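Local coordinates for isoaspartyl dipeptidase (PDB 7CDH), which probably hydrolyses isoaspartyl (beta-aspartyl) dipeptides at a zinc-containing active site, an activity tied to protein repair, at residues P60-T65 against T91-C96; I159-S164 against N193-S198. All blocks are in the same frame, centred on the assembly; numbering follows the deposited sequence.

Interaction 1 of 2, residues P60-T65 against T91-C96; sequences PHVHIT and TTVVGC. With ZN (zinc ion), chain L.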
loop_
_atom_site.group_PDB
_atom_site.type_symbol
_atom_site.label_atom_id
_atom_site.label_comp_id
_atom_site.label_asym_id
_atom_site.label_seq_id
_atom_site.Cartn_x
_atom_site.Cartn_y
_atom_site.Cartn_z
ATOM N N PRO A 60 34.394 -4.281 13.832
ATOM C CA PRO A 60 33.002 -4.701 13.610
ATOM C C PRO A 60 31.918 -3.622 13.786
ATOM O O PRO A 60 30.744 -3.945 13.858
ATOM C CB PRO A 60 32.852 -5.736 14.731
ATOM C CG PRO A 60 33.635 -5.097 15.869
ATOM C CD PRO A 60 34.890 -4.583 15.189
ATOM N N HIS A 61 32.302 -2.363 13.886
ATOM C CA HIS A 61 31.334 -1.256 14.073
ATOM C C HIS A 61 31.885 0.074 13.520
ATOM O O HIS A 61 32.552 0.800 14.277
ATOM C CB HIS A 61 30.964 -1.187 15.544
ATOM C CG HIS A 61 29.916 -0.177 15.811
ATOM N ND1 HIS A 61 28.591 -0.518 15.906
ATOM C CD2 HIS A 61 29.983 1.160 15.943
ATOM C CE1 HIS A 61 27.895 0.570 16.130
ATOM N NE2 HIS A 61 28.713 1.619 16.117
ATOM N N VAL A 62 31.619 0.355 12.233
ATOM C CA VAL A 62 32.046 1.600 11.519
ATOM C C VAL A 62 30.869 2.236 10.769
ATOM O O VAL A 62 30.153 1.552 10.050
ATOM C CB VAL A 62 33.202 1.312 10.556
ATOM C CG1 VAL A 62 33.673 2.573 9.869
ATOM C CG2 VAL A 62 34.343 0.652 11.295
ATOM N N HIS A 63 30.669 3.531 10.951
ATOM C CA HIS A 63 29.671 4.302 10.181
ATOM C C HIS A 63 30.305 4.651 8.855
ATOM O O HIS A 63 30.646 5.780 8.717
ATOM C CB HIS A 63 29.183 5.500 10.983
ATOM C CG HIS A 63 28.454 5.054 12.204
ATOM N ND1 HIS A 63 27.212 4.496 12.142
ATOM C CD2 HIS A 63 28.809 5.022 13.508
ATOM C CE1 HIS A 63 26.800 4.184 13.369
ATOM N NE2 HIS A 63 27.761 4.493 14.227
ATOM N N ILE A 64 30.459 3.680 7.955
ATOM C CA ILE A 64 31.197 3.858 6.683
ATOM C C ILE A 64 30.595 4.986 5.815
ATOM O O ILE A 64 31.381 5.598 5.018
ATOM C CB ILE A 64 31.290 2.531 5.927
ATOM C CG1 ILE A 64 29.945 1.959 5.472
ATOM C CG2 ILE A 64 32.070 1.533 6.758
ATOM C CD1 ILE A 64 30.104 0.663 4.627
ATOM N N THR A 65 29.296 5.294 5.920
ATOM C CA THR A 65 28.674 6.341 5.063
ATOM C C THR A 65 28.708 7.712 5.743
ATOM O O THR A 65 28.336 8.694 5.103
ATOM C CB THR A 65 27.239 6.017 4.655
ATOM O OG1 THR A 65 26.411 6.076 5.807
ATOM C CG2 THR A 65 27.138 4.689 3.957
ATOM N N THR A 91 41.458 -4.232 7.746
ATOM C CA THR A 91 41.246 -4.887 6.433
ATOM C C THR A 91 39.789 -5.366 6.322
ATOM O O THR A 91 39.374 -5.813 5.256
ATOM C CB THR A 91 42.229 -6.060 6.233
ATOM O OG1 THR A 91 42.211 -6.945 7.356
ATOM C CG2 THR A 91 43.645 -5.591 6.017
ATOM N N THR A 92 39.053 -5.381 7.414
ATOM C CA THR A 92 37.651 -5.800 7.398
ATOM C C THR A 92 36.875 -4.812 8.240
ATOM O O THR A 92 37.346 -4.448 9.340
ATOM C CB THR A 92 37.443 -7.231 7.870
ATOM O OG1 THR A 92 38.111 -8.102 6.955
ATOM C CG2 THR A 92 35.973 -7.588 7.948
ATOM N N VAL A 93 35.736 -4.387 7.701
ATOM C CA VAL A 93 34.842 -3.383 8.325
ATOM C C VAL A 93 33.422 -3.930 8.265
ATOM O O VAL A 93 33.077 -4.597 7.314
ATOM C CB VAL A 93 35.062 -2.060 7.580
ATOM C CG1 VAL A 93 33.811 -1.248 7.387
ATOM C CG2 VAL A 93 36.128 -1.241 8.283
ATOM N N VAL A 94 32.661 -3.710 9.312
ATOM C CA VAL A 94 31.208 -3.980 9.366
ATOM C C VAL A 94 30.545 -2.632 9.554
ATOM O O VAL A 94 30.803 -1.989 10.621
ATOM C CB VAL A 94 30.819 -4.960 10.475
ATOM C CG1 VAL A 94 29.370 -5.367 10.296
ATOM C CG2 VAL A 94 31.687 -6.203 10.471
ATOM N N GLY A 95 29.790 -2.220 8.524
ATOM C CA GLY A 95 29.160 -0.887 8.415
ATOM C C GLY A 95 27.733 -0.928 8.907
ATOM O O GLY A 95 27.013 -1.891 8.584
ATOM N N CYS A 96 27.318 0.077 9.660
ATOM C CA CYS A 96 25.913 0.244 10.067
ATOM C C CYS A 96 25.495 1.711 9.965
ATOM O O CYS A 96 26.381 2.586 9.774
ATOM C CB CYS A 96 25.744 -0.257 11.488
ATOM S SG CYS A 96 26.818 0.599 12.666
HETATM ZN ZN ZN L . 27.880 3.536 16.351
HETATM O O HOH W 1 27.249 4.513 7.946
#
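Cys96 carries its sulfur into the angle between the rings of His61 and His63. SG lies over one face of the His61 ring, 4.0 Å from its centroid and 28° off the normal, while the His63 ring takes it obliquely, with SG 3.7 Å from His63 CE1. A small, polarisable thiol suits this place because it can touch both imidazoles. With SG set between the backbone N and the carbonyl carbon (chi1 58°), the residue also uses both its backbone groups: Cys96 N donates to Val62 O at 3.2 Å, and Cys96 O accepts from His63 ND1, also at 3.2 Å. This second bond is bent (137° at the hydrogen), and ND1 stands above the carbonyl plane. With NE2 bound to zinc, ND1 is left as the donor, and this bond may limit rotation of the ring. A water bridges Cys96 O to Thr65 N.

Val94 and Val62 join the strands through Val62 N to Val94 O, 3.0 Å, the start of a short parallel pairing that brings Val62 beside Gly95. Val94 lays CG2 against Pro60 CA, and its other neighbours include Tyr126 of strand 122-127. Val62 reaches CG2 to Val93 CG2, 4.0 Å away, the two branched side chains crossing at about a right angle. Ile64 packs its own CG2 on Val93 CG1, and Leu109 and Ala113 of helix 106-118 pack on Ile64.

Zinc is bound by His61 NE2 at 2.1 Å and by His63 NE2 at 2.3 Å, and Glu156 and Asp285 complete its protein ligands. A His-X-His pair at the C-terminal end of the first barrel strand, braced here by the next strand, is the metal-binding signature of the amidohydrolase TIM barrel.

Interaction 2 of 2, residues I159-S164 against N193-S198; sequences ISDHRS and NFHVGS. With ZN (zinc ion), chain K.
Asp161 reaches across to His195 and Gly197 with a carboxylate that serves backbone, guanidinium, imidazole and water donors. Its CB rests against Gly197 CA at 3.8 Å, where glycine lets the chains come close. CG is anti to the backbone N (chi1 -165°), which brings OD2 to the edge of the His195 ring. OD1 turns back on its own loop: it accepts from Arg163 N, closing an Asx turn, and through its syn lone pair from Arg163 NE in a salt bridge. OD2, also on its syn side, takes Arg163 NH2, so the guanidinium grips the carboxylate side-on. Asp161 OD2 further accepts from His195 NE2 at 2.9 Å; the bond lies in the ring plane but meets OD2 from above the carboxylate plane, the two planes being 80° apart. A water bridges OD2 to Ser198 N. With its NE2 proton so held, His195 offers ND1 to zinc at 2.1 Å, as a second-shell carboxylate commonly arranges; Glu156 and His224 are the other protein ligands. Arg180 of the second subunit bonds His162 O.

Next to this polar cluster, Ile159 N binds His195 O at 2.9 Å and Gly197 N binds Ile159 O, continuing the parallel pairing of strands 151-159 and 191-196. Ile159 CD1 packs against both Phe194 CB and Val196 CG2, with Tyr205 and Leu206 of helix 204-212 packing on Ile159.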
loop_
_atom_site.group_PDB
_atom_site.type_symbol
_atom_site.label_atom_id
_atom_site.label_comp_id
_atom_site.label_asym_id
_atom_site.label_seq_id
_atom_site.Cartn_x
_atom_site.Cartn_y
_atom_site.Cartn_z
ATOM N N ILE A 159 19.126 0.892 22.868
ATOM C CA ILE A 159 18.415 0.603 24.149
ATOM C C ILE A 159 19.082 1.457 25.218
ATOM O O ILE A 159 20.268 1.780 25.065
ATOM C CB ILE A 159 18.503 -0.897 24.465
ATOM C CG1 ILE A 159 19.962 -1.376 24.407
ATOM C CG2 ILE A 159 17.618 -1.678 23.505
ATOM C CD1 ILE A 159 20.207 -2.702 25.060
ATOM N N SER A 160 18.344 1.781 26.258
ATOM C CA SER A 160 18.849 2.469 27.463
ATOM C C SER A 160 19.594 3.716 27.010
ATOM O O SER A 160 20.736 3.911 27.425
ATOM C CB SER A 160 19.697 1.532 28.281
ATOM O OG SER A 160 18.968 0.341 28.620
ATOM N N ASP A 161 18.943 4.532 26.182
ATOM C CA ASP A 161 19.560 5.720 25.530
ATOM C C ASP A 161 18.477 6.753 25.207
ATOM O O ASP A 161 17.378 6.361 24.805
ATOM C CB ASP A 161 20.289 5.357 24.235
ATOM C CG ASP A 161 21.212 6.452 23.754
ATOM O OD1 ASP A 161 20.734 7.363 23.037
ATOM O OD2 ASP A 161 22.391 6.411 24.147
ATOM N N HIS A 162 18.815 8.028 25.337
ATOM C CA HIS A 162 17.900 9.164 25.097
ATOM C C HIS A 162 17.590 9.304 23.587
ATOM O O HIS A 162 16.603 9.942 23.287
ATOM C CB HIS A 162 18.462 10.421 25.780
ATOM C CG HIS A 162 19.732 10.935 25.194
ATOM N ND1 HIS A 162 20.968 10.586 25.686
ATOM C CD2 HIS A 162 19.972 11.784 24.186
ATOM C CE1 HIS A 162 21.911 11.205 25.008
ATOM N NE2 HIS A 162 21.322 11.931 24.090
ATOM N N ARG A 163 18.340 8.673 22.683
ATOM C CA ARG A 163 18.090 8.685 21.215
ATOM C C ARG A 163 17.367 7.409 20.748
ATOM O O ARG A 163 17.122 7.250 19.503
ATOM C CB ARG A 163 19.399 8.860 20.450
ATOM C CG ARG A 163 20.117 10.179 20.719
ATOM C CD ARG A 163 21.600 10.018 20.417
ATOM N NE ARG A 163 22.257 9.271 21.490
ATOM C CZ ARG A 163 23.549 8.953 21.539
ATOM N NH1 ARG A 163 24.368 9.289 20.555
ATOM N NH2 ARG A 163 24.015 8.294 22.586
ATOM N N SER A 164 16.987 6.530 21.676
ATOM C CA SER A 164 16.287 5.271 21.333
ATOM C C SER A 164 14.856 5.609 20.889
ATOM O O SER A 164 14.402 6.747 21.098
ATOM C CB SER A 164 16.305 4.311 22.483
ATOM O OG SER A 164 15.230 4.573 23.356
ATOM N N ASN A 193 23.141 -6.104 16.939
ATOM C CA ASN A 193 24.082 -5.166 17.581
ATOM C C ASN A 193 23.233 -4.141 18.337
ATOM O O ASN A 193 22.393 -3.456 17.702
ATOM C CB ASN A 193 25.037 -4.587 16.541
ATOM C CG ASN A 193 26.013 -3.566 17.085
ATOM O OD1 ASN A 193 26.226 -2.530 16.473
ATOM N ND2 ASN A 193 26.666 -3.877 18.184
ATOM N N PHE A 194 23.402 -4.079 19.657
ATOM C CA PHE A 194 22.683 -3.126 20.534
ATOM C C PHE A 194 23.622 -1.965 20.811
ATOM O O PHE A 194 24.714 -2.214 21.340
ATOM C CB PHE A 194 22.255 -3.777 21.845
ATOM C CG PHE A 194 21.224 -4.847 21.657
ATOM C CD1 PHE A 194 19.901 -4.521 21.434
ATOM C CD2 PHE A 194 21.584 -6.176 21.644
ATOM C CE1 PHE A 194 18.955 -5.511 21.235
ATOM C CE2 PHE A 194 20.634 -7.168 21.433
ATOM C CZ PHE A 194 19.322 -6.829 21.235
ATOM N N HIS A 195 23.224 -0.755 20.416
ATOM C CA HIS A 195 23.779 0.477 21.002
ATOM C C HIS A 195 23.258 0.588 22.430
ATOM O O HIS A 195 22.038 0.744 22.615
ATOM C CB HIS A 195 23.418 1.699 20.180
ATOM C CG HIS A 195 23.700 2.970 20.893
ATOM N ND1 HIS A 195 24.854 3.684 20.666
ATOM C CD2 HIS A 195 23.011 3.614 21.866
ATOM C CE1 HIS A 195 24.843 4.749 21.457
ATOM N NE2 HIS A 195 23.714 4.741 22.205
ATOM N N VAL A 196 24.147 0.508 23.414
ATOM C CA VAL A 196 23.712 0.651 24.823
ATOM C C VAL A 196 24.101 2.032 25.321
ATOM O O VAL A 196 25.293 2.342 25.352
ATOM C CB VAL A 196 24.280 -0.436 25.741
ATOM C CG1 VAL A 196 23.684 -0.284 27.131
ATOM C CG2 VAL A 196 24.029 -1.827 25.187
ATOM N N GLY A 197 23.108 2.821 25.700
ATOM C CA GLY A 197 23.332 4.163 26.236
ATOM C C GLY A 197 23.636 4.086 27.714
ATOM O O GLY A 197 24.017 3.019 28.182
ATOM N N SER A 198 23.451 5.186 28.429
ATOM C CA SER A 198 23.878 5.321 29.834
ATOM C C SER A 198 22.661 5.168 30.746
ATOM O O SER A 198 22.814 5.369 31.942
ATOM C CB SER A 198 24.560 6.628 30.008
ATOM O OG SER A 198 23.747 7.646 29.460
HETATM ZN ZN ZN K . 26.355 3.521 19.184
HETATM O O HOH W 2 22.975 7.475 26.461
#

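Interactions 1 and 2 come in series along the chain, their centres 19 Å apart, and both reach the same curled sheet of the TIM barrel. Strands 122-127 and 151-159 follow strand 90-95 in sheet order and lead to strand 191-196, so the contacts sit at separate places round the barrel wall. Across its interior they nevertheless touch: His61 ND1 and Asn193 OD1 lie 3.2 Å apart, a probable hydrogen bond. Interaction 1 gives two histidines to one zinc ion and interaction 2 one histidine to the other, and Glu156, on strand 151-159, binds both metals. The strand ends thus converge on one two-metal centre, while interaction 2 also extends to the subunit interface.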